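Local coordinates for protein N-isopropylammelide isopropylaminohydrolase (Burkholderia multivorans ATCC 17616, PDB 6NBO) that belongs to the amidohydrolase family of metal-dependent enzymes, with a TIM-barrel domain that holds two zinc ions, at residues A[13-18]-A[24-29]; A[133-138]-A[171-176]. One frame throughout, in Å; residues are numbered along the deposited sequence.

Overall arrangement
Interaction 1 (13-18 with 24-29) and interaction 2 (133-138 with 171-176) lie on opposite sides of the chain's centre, their own centres 45 Å apart and their nearest atoms about 30 Å apart. They follow one another along the chain, the first closing well before the second opens, and they share no strand or helix. Interaction 1 is the N-terminal hairpin of strands 11-17 and 25-30, in a small mixed sheet beside the barrel. Interaction 2 joins the turn that leads into helix 136-147 to the side of helix 170-180, on the outer layer of the TIM barrel. One contact therefore belongs to the accessory beta domain, the other to the helical shell around the zinc-bearing barrel.

Interaction 1 of 2, residues A[13-18]-A[24-29]; sequences LIRNVR and ALDILI
Ile14 and Ile27 form an antiparallel hydrogen-bonded pair, Ile14 N to Ile27 O and Ile27 N to Ile14 O, both 2.8 Å. Further along, Val17 N reaches Leu25 O at 2.9 Å and Leu25 N reaches Val17 O at 2.7 Å. Between the pairs the register slips by one residue: Asn16 and Val17 both face Leu25, a G1 beta bulge, with Asn16 at the positive phi of 65° that marks its first position.

The carboxylate of Asp26 ties down the backbone at the bulge. Its OD1 accepts Asn16 N at 2.9 Å on the anti side, 20° out of the carboxylate plane. A water accepts from Arg15 NE and donates to Asp26 OD2, bridging two groups whose charged atoms do not touch; OD2 also accepts Leu41 N.

Apolar contacts line both faces. On the one carrying Ile14, Val17, Leu25 and Ile27, Val17 CG2 lies 4.0 Å from Ile27 CD1, the two side chains roughly perpendicular, while Ile14 CD1 meets Ile29 CD1 at 3.8 Å. On the other, Leu13 has CG anti to the backbone nitrogen (chi1 178°), from where CD1 reaches Asp26 CB and Leu28 CB.

Strand 48-51 pairs with the other edge of strand 11-17 through backbone bonds of Leu13 and Arg15, while Val17 and Ile27 pack on Ala57 of strand 56-66, and Ile14 and Val17 on strand 367-370.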
ATOM      1  N   LEU A  13     -15.049  19.495  15.043  1.00 29.78           N
ATOM      2  CA  LEU A  13     -14.597  20.653  14.281  1.00 30.23           C
ATOM      3  C   LEU A  13     -13.108  20.822  14.549  1.00 24.35           C
ATOM      4  O   LEU A  13     -12.708  21.155  15.669  1.00 30.53           O
ATOM      5  CB  LEU A  13     -15.376  21.913  14.666  1.00 26.20           C
ATOM      6  CG  LEU A  13     -14.941  23.201  13.952  1.00 27.92           C
ATOM      7  CD1 LEU A  13     -15.048  23.043  12.439  1.00 26.74           C
ATOM      8  CD2 LEU A  13     -15.770  24.380  14.427  1.00 32.93           C
ATOM      9  N   ILE A  14     -12.298  20.588  13.524  1.00 26.75           N
ATOM     10  CA  ILE A  14     -10.860  20.825  13.586  1.00 26.59           C
ATOM     11  C   ILE A  14     -10.611  22.222  13.029  1.00 30.14           C
ATOM     12  O   ILE A  14     -10.769  22.455  11.827  1.00 32.62           O
ATOM     13  CB  ILE A  14     -10.083  19.774  12.789  1.00 26.75           C
ATOM     14  CG1 ILE A  14     -10.442  18.355  13.266  1.00 26.14           C
ATOM     15  CG2 ILE A  14      -8.574  20.059  12.872  1.00 26.74           C
ATOM     16  CD1 ILE A  14      -9.830  17.240  12.373  1.00 27.70           C
ATOM     17  N   ARG A  15     -10.233  23.152  13.896  1.00 28.88           N
ATOM     18  CA  ARG A  15     -10.055  24.533  13.490  1.00 33.68           C
ATOM     19  C   ARG A  15      -8.615  24.813  13.088  1.00 32.94           C
ATOM     20  O   ARG A  15      -7.675  24.266  13.665  1.00 32.87           O
ATOM     21  CB  ARG A  15     -10.443  25.479  14.618  1.00 33.87           C
ATOM     22  CG  ARG A  15     -11.941  25.689  14.757  1.00 33.03           C
ATOM     23  CD  ARG A  15     -12.209  26.681  15.859  1.00 40.76           C
ATOM     24  NE  ARG A  15     -13.636  26.925  16.017  1.00 36.43           N
ATOM     25  CZ  ARG A  15     -14.211  27.202  17.181  1.00 49.11           C
ATOM     26  NH1 ARG A  15     -13.474  27.262  18.287  1.00 49.46           N
ATOM     27  NH2 ARG A  15     -15.518  27.415  17.242  1.00 51.04           N
ATOM     28  N   ASN A  16      -8.457  25.708  12.108  1.00 32.28           N
ATOM     29  CA  ASN A  16      -7.195  26.411  11.871  1.00 32.57           C
ATOM     30  C   ASN A  16      -6.084  25.447  11.435  1.00 33.30           C
ATOM     31  O   ASN A  16      -5.041  25.320  12.084  1.00 33.86           O
ATOM     32  CB  ASN A  16      -6.792  27.199  13.125  1.00 38.16           C
ATOM     33  CG  ASN A  16      -5.545  28.030  12.923  1.00 47.11           C
ATOM     34  OD1 ASN A  16      -5.202  28.393  11.799  1.00 61.11           O
ATOM     35  ND2 ASN A  16      -4.856  28.334  14.016  1.00 53.35           N
ATOM     36  N   VAL A  17      -6.328  24.760  10.319  1.00 31.76           N
ATOM     37  CA  VAL A  17      -5.336  23.885   9.699  1.00 30.95           C
ATOM     38  C   VAL A  17      -5.127  24.320   8.255  1.00 38.10           C
ATOM     39  O   VAL A  17      -5.902  25.087   7.692  1.00 40.21           O
ATOM     40  CB  VAL A  17      -5.731  22.404   9.758  1.00 26.13           C
ATOM     41  CG1 VAL A  17      -5.765  21.918  11.206  1.00 27.23           C
ATOM     42  CG2 VAL A  17      -7.073  22.187   9.059  1.00 28.38           C
ATOM     43  N   ARG A  18      -4.059  23.808   7.657  1.00 32.74           N
ATOM     44  CA  ARG A  18      -3.688  24.134   6.289  1.00 32.65           C
ATOM     45  C   ARG A  18      -3.569  22.838   5.501  1.00 41.15           C
ATOM     46  O   ARG A  18      -2.954  21.875   5.971  1.00 34.30           O
ATOM     47  CB  ARG A  18      -2.373  24.904   6.243  1.00 33.26           C
ATOM     48  CG  ARG A  18      -2.444  26.337   6.794  1.00 34.36           C
ATOM     49  CD  ARG A  18      -1.040  26.920   6.942  1.00 42.31           C
ATOM     50  NE  ARG A  18      -0.222  26.091   7.823  1.00 41.39           N
ATOM     51  CZ  ARG A  18       0.956  25.576   7.495  1.00 47.19           C
ATOM     52  NH1 ARG A  18       1.482  25.821   6.301  1.00 45.39           N
ATOM     53  NH2 ARG A  18       1.618  24.825   8.368  1.00 41.42           N
ATOM     54  N   ALA A  24      -5.436  28.930   5.494  1.00 56.64           N
ATOM     55  CA  ALA A  24      -5.902  27.994   6.501  1.00 46.95           C
ATOM     56  C   ALA A  24      -7.420  27.865   6.443  1.00 45.11           C
ATOM     57  O   ALA A  24      -8.126  28.756   5.968  1.00 43.78           O
ATOM     58  CB  ALA A  24      -5.468  28.440   7.896  1.00 46.66           C
ATOM     59  N   LEU A  25      -7.924  26.736   6.929  1.00 35.14           N
ATOM     60  CA  LEU A  25      -9.368  26.535   6.986  1.00 37.38           C
ATOM     61  C   LEU A  25      -9.704  25.650   8.179  1.00 35.51           C
ATOM     62  O   LEU A  25      -8.818  25.182   8.900  1.00 32.26           O
ATOM     63  CB  LEU A  25      -9.892  25.933   5.675  1.00 42.50           C
ATOM     64  CG  LEU A  25      -9.174  24.732   5.051  1.00 44.84           C
ATOM     65  CD1 LEU A  25      -9.338  23.439   5.845  1.00 39.72           C
ATOM     66  CD2 LEU A  25      -9.657  24.540   3.619  1.00 49.75           C
ATOM     67  N   ASP A  26     -11.002  25.430   8.385  1.00 31.07           N
ATOM     68  CA  ASP A  26     -11.494  24.464   9.355  1.00 31.72           C
ATOM     69  C   ASP A  26     -12.049  23.254   8.622  1.00 28.20           C
ATOM     70  O   ASP A  26     -12.468  23.336   7.465  1.00 30.51           O
ATOM     71  CB  ASP A  26     -12.596  25.045  10.250  1.00 30.86           C
ATOM     72  CG  ASP A  26     -12.209  26.352  10.906  1.00 34.53           C
ATOM     73  OD1 ASP A  26     -11.012  26.606  11.152  1.00 32.06           O
ATOM     74  OD2 ASP A  26     -13.135  27.132  11.176  1.00 34.28           O
ATOM     75  N   ILE A  27     -12.059  22.121   9.318  1.00 24.91           N
ATOM     76  CA  ILE A  27     -12.626  20.881   8.797  1.00 26.74           C
ATOM     77  C   ILE A  27     -13.675  20.417   9.788  1.00 24.16           C
ATOM     78  O   ILE A  27     -13.344  20.075  10.929  1.00 26.16           O
ATOM     79  CB  ILE A  27     -11.558  19.787   8.593  1.00 29.37           C
ATOM     80  CG1 ILE A  27     -10.480  20.253   7.618  1.00 22.46           C
ATOM     81  CG2 ILE A  27     -12.212  18.489   8.081  1.00 22.57           C
ATOM     82  CD1 ILE A  27      -9.281  19.266   7.500  1.00 26.88           C
ATOM     83  N   LEU A  28     -14.936  20.405   9.360  1.00 26.16           N
ATOM     84  CA  LEU A  28     -16.026  19.894  10.175  1.00 27.75           C
ATOM     85  C   LEU A  28     -16.276  18.436   9.816  1.00 27.70           C
ATOM     86  O   LEU A  28     -16.487  18.103   8.645  1.00 26.24           O
ATOM     87  CB  LEU A  28     -17.307  20.706   9.963  1.00 25.01           C
ATOM     88  CG  LEU A  28     -18.525  20.215  10.752  1.00 28.64           C
ATOM     89  CD1 LEU A  28     -18.285  20.320  12.261  1.00 27.70           C
ATOM     90  CD2 LEU A  28     -19.803  20.969  10.356  1.00 28.51           C
ATOM     91  N   ILE A  29     -16.284  17.578  10.828  1.00 27.80           N
ATOM     92  CA  ILE A  29     -16.488  16.146  10.659  1.00 31.39           C
ATOM     93  C   ILE A  29     -17.787  15.779  11.345  1.00 26.56           C
ATOM     94  O   ILE A  29     -18.046  16.226  12.470  1.00 26.61           O
ATOM     95  CB  ILE A  29     -15.309  15.347  11.252  1.00 27.41           C
ATOM     96  CG1 ILE A  29     -14.067  15.543  10.388  1.00 25.77           C
ATOM     97  CG2 ILE A  29     -15.675  13.874  11.418  1.00 32.03           C
ATOM     98  CD1 ILE A  29     -12.774  15.258  11.139  1.00 26.21           C
TER
HETATM   99  O   HOH W   1     -14.578  27.762  13.484  1.00 36.78           O

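Interaction 2 of 2, residues A[133-138]-A[171-176]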
ATOM      1  N   ALA A 133       1.499 -23.736   4.800  1.00 32.83           N
ATOM      2  CA  ALA A 133       0.702 -23.218   5.898  1.00 37.72           C
ATOM      3  C   ALA A 133      -0.791 -23.210   5.629  1.00 32.15           C
ATOM      4  O   ALA A 133      -1.563 -22.983   6.565  1.00 31.95           O
ATOM      5  CB  ALA A 133       1.140 -21.784   6.237  1.00 35.39           C
ATOM      6  N   GLY A 134      -1.226 -23.429   4.391  1.00 30.98           N
ATOM      7  CA  GLY A 134      -2.649 -23.329   4.125  1.00 27.95           C
ATOM      8  C   GLY A 134      -3.104 -21.887   4.231  1.00 26.97           C
ATOM      9  O   GLY A 134      -2.407 -20.953   3.817  1.00 28.39           O
ATOM     10  N   LEU A 135      -4.294 -21.695   4.788  1.00 24.68           N
ATOM     11  CA  LEU A 135      -4.828 -20.357   5.013  1.00 27.58           C
ATOM     12  C   LEU A 135      -4.476 -19.798   6.394  1.00 30.61           C
ATOM     13  O   LEU A 135      -5.099 -18.828   6.833  1.00 28.80           O
ATOM     14  CB  LEU A 135      -6.351 -20.363   4.836  1.00 30.89           C
ATOM     15  CG  LEU A 135      -6.887 -20.878   3.489  1.00 33.20           C
ATOM     16  CD1 LEU A 135      -8.410 -20.720   3.404  1.00 35.50           C
ATOM     17  CD2 LEU A 135      -6.199 -20.186   2.321  1.00 29.41           C
ATOM     18  N   ARG A 136      -3.500 -20.386   7.092  1.00 27.26           N
ATOM     19  CA  ARG A 136      -3.258 -19.964   8.471  1.00 29.90           C
ATOM     20  C   ARG A 136      -2.846 -18.498   8.549  1.00 30.45           C
ATOM     21  O   ARG A 136      -3.323 -17.762   9.422  1.00 28.20           O
ATOM     22  CB  ARG A 136      -2.206 -20.846   9.144  1.00 24.80           C
ATOM     23  CG  ARG A 136      -1.814 -20.279  10.506  1.00 37.44           C
ATOM     24  CD  ARG A 136      -1.260 -21.315  11.445  1.00 48.63           C
ATOM     25  NE  ARG A 136      -0.359 -22.263  10.801  1.00 49.87           N
ATOM     26  CZ  ARG A 136       0.885 -21.989  10.418  1.00 54.91           C
ATOM     27  NH1 ARG A 136       1.627 -22.945   9.867  1.00 49.11           N
ATOM     28  NH2 ARG A 136       1.383 -20.767  10.573  1.00 50.44           N
ATOM     29  N   HIS A 137      -1.943 -18.056   7.667  1.00 23.31           N
ATOM     30  CA  HIS A 137      -1.550 -16.648   7.691  1.00 29.66           C
ATOM     31  C   HIS A 137      -2.724 -15.751   7.325  1.00 30.14           C
ATOM     32  O   HIS A 137      -2.916 -14.689   7.929  1.00 25.85           O
ATOM     33  CB  HIS A 137      -0.383 -16.388   6.733  1.00 29.13           C
ATOM     34  CG  HIS A 137       0.794 -17.293   6.938  1.00 34.75           C
ATOM     35  ND1 HIS A 137       1.412 -17.456   8.159  1.00 42.23           N
ATOM     36  CD2 HIS A 137       1.473 -18.079   6.067  1.00 39.72           C
ATOM     37  CE1 HIS A 137       2.416 -18.307   8.034  1.00 42.88           C
ATOM     38  NE2 HIS A 137       2.474 -18.700   6.774  1.00 45.71           N
ATOM     39  N   LEU A 138      -3.505 -16.150   6.320  1.00 26.66           N
ATOM     40  CA  LEU A 138      -4.695 -15.389   5.955  1.00 28.15           C
ATOM     41  C   LEU A 138      -5.638 -15.229   7.143  1.00 27.57           C
ATOM     42  O   LEU A 138      -6.102 -14.121   7.434  1.00 25.85           O
ATOM     43  CB  LEU A 138      -5.410 -16.075   4.791  1.00 25.10           C
ATOM     44  CG  LEU A 138      -6.705 -15.379   4.381  1.00 28.61           C
ATOM     45  CD1 LEU A 138      -6.397 -13.947   3.915  1.00 25.98           C
ATOM     46  CD2 LEU A 138      -7.422 -16.187   3.291  1.00 26.27           C
ATOM     47  N   ASP A 171      -3.431 -23.796  -6.570  1.00 26.00           N
ATOM     48  CA  ASP A 171      -4.523 -23.145  -7.291  1.00 29.93           C
ATOM     49  C   ASP A 171      -5.824 -23.184  -6.490  1.00 31.25           C
ATOM     50  O   ASP A 171      -6.509 -22.164  -6.347  1.00 28.56           O
ATOM     51  CB  ASP A 171      -4.704 -23.794  -8.666  1.00 29.56           C
ATOM     52  CG  ASP A 171      -4.732 -25.326  -8.613  1.00 38.55           C
ATOM     53  OD1 ASP A 171      -4.691 -25.930  -7.512  1.00 32.42           O
ATOM     54  OD2 ASP A 171      -4.801 -25.931  -9.696  1.00 41.86           O
ATOM     55  N   ALA A 172      -6.182 -24.356  -5.958  1.00 29.22           N
ATOM     56  CA  ALA A 172      -7.416 -24.469  -5.182  1.00 30.53           C
ATOM     57  C   ALA A 172      -7.320 -23.711  -3.864  1.00 31.57           C
ATOM     58  O   ALA A 172      -8.321 -23.171  -3.377  1.00 29.46           O
ATOM     59  CB  ALA A 172      -7.742 -25.945  -4.932  1.00 37.25           C
ATOM     60  N   LEU A 173      -6.128 -23.659  -3.280  1.00 30.37           N
ATOM     61  CA  LEU A 173      -5.946 -22.928  -2.037  1.00 28.53           C
ATOM     62  C   LEU A 173      -6.162 -21.437  -2.243  1.00 27.87           C
ATOM     63  O   LEU A 173      -6.773 -20.770  -1.404  1.00 25.42           O
ATOM     64  CB  LEU A 173      -4.548 -23.200  -1.491  1.00 26.71           C
ATOM     65  CG  LEU A 173      -4.260 -22.761  -0.073  1.00 32.14           C
ATOM     66  CD1 LEU A 173      -5.180 -23.506   0.913  1.00 32.77           C
ATOM     67  CD2 LEU A 173      -2.812 -23.063   0.202  1.00 36.90           C
ATOM     68  N   LEU A 174      -5.655 -20.899  -3.353  1.00 26.40           N
ATOM     69  CA  LEU A 174      -5.848 -19.490  -3.666  1.00 26.78           C
ATOM     70  C   LEU A 174      -7.320 -19.173  -3.873  1.00 25.17           C
ATOM     71  O   LEU A 174      -7.796 -18.110  -3.459  1.00 26.95           O
ATOM     72  CB  LEU A 174      -5.040 -19.121  -4.915  1.00 25.02           C
ATOM     73  CG  LEU A 174      -3.517 -19.104  -4.737  1.00 30.21           C
ATOM     74  CD1 LEU A 174      -2.771 -18.946  -6.082  1.00 23.16           C
ATOM     75  CD2 LEU A 174      -3.117 -17.987  -3.777  1.00 22.03           C
ATOM     76  N   ALA A 175      -8.054 -20.074  -4.532  1.00 26.46           N
ATOM     77  CA  ALA A 175      -9.498 -19.903  -4.643  1.00 28.94           C
ATOM     78  C   ALA A 175     -10.146 -19.887  -3.264  1.00 28.92           C
ATOM     79  O   ALA A 175     -11.010 -19.048  -2.978  1.00 30.05           O
ATOM     80  CB  ALA A 175     -10.093 -21.014  -5.509  1.00 27.77           C
ATOM     81  N   ASP A 176      -9.748 -20.823  -2.397  1.00 28.79           N
ATOM     82  CA  ASP A 176     -10.254 -20.832  -1.025  1.00 31.42           C
ATOM     83  C   ASP A 176      -9.936 -19.528  -0.310  1.00 27.19           C
ATOM     84  O   ASP A 176     -10.738 -19.045   0.496  1.00 26.58           O
ATOM     85  CB  ASP A 176      -9.660 -22.003  -0.242  1.00 29.58           C
ATOM     86  CG  ASP A 176     -10.156 -23.337  -0.733  1.00 38.96           C
ATOM     87  OD1 ASP A 176     -11.116 -23.357  -1.533  1.00 41.30           O
ATOM     88  OD2 ASP A 176      -9.579 -24.361  -0.320  1.00 41.91           O
TER
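Gly134 and Leu173, nearest by CA at 7.0 Å, bring a type II' beta turn (Ala133 to Arg136) against the side of helix 170-180, with Gly134 at the second position of the turn (phi 69°) and Leu135 in the N-cap place of helix 136-147. Leu135 and Leu173 carry the contact. The two leucines lie side by side and run in opposite senses, and Leu135 CD2 comes 3.7 Å from Leu173 CD1 and 3.8 Å from the carbonyl oxygen Leu173 O. The second methyl of each leucine has its own neighbour. Leu173 CD2 rests 3.9 Å from Gly134 CA, touching the bare backbone of the turn, whereas Leu135 CD1 lies 4.1 Å from Asp176 CB, nearly one helical turn on from Leu173. With CG anti to the backbone nitrogen (chi1 -168°), Leu173 turns CD1 to the Leu135 side chain and CD2 to Gly134. Val129 touches both leucines, and Leu135 also packs on Ala177. This is a small, partly exposed apolar contact between successive helices of the TIM barrel's outer layer, where the chain leaving strand 120-128 enters its helix.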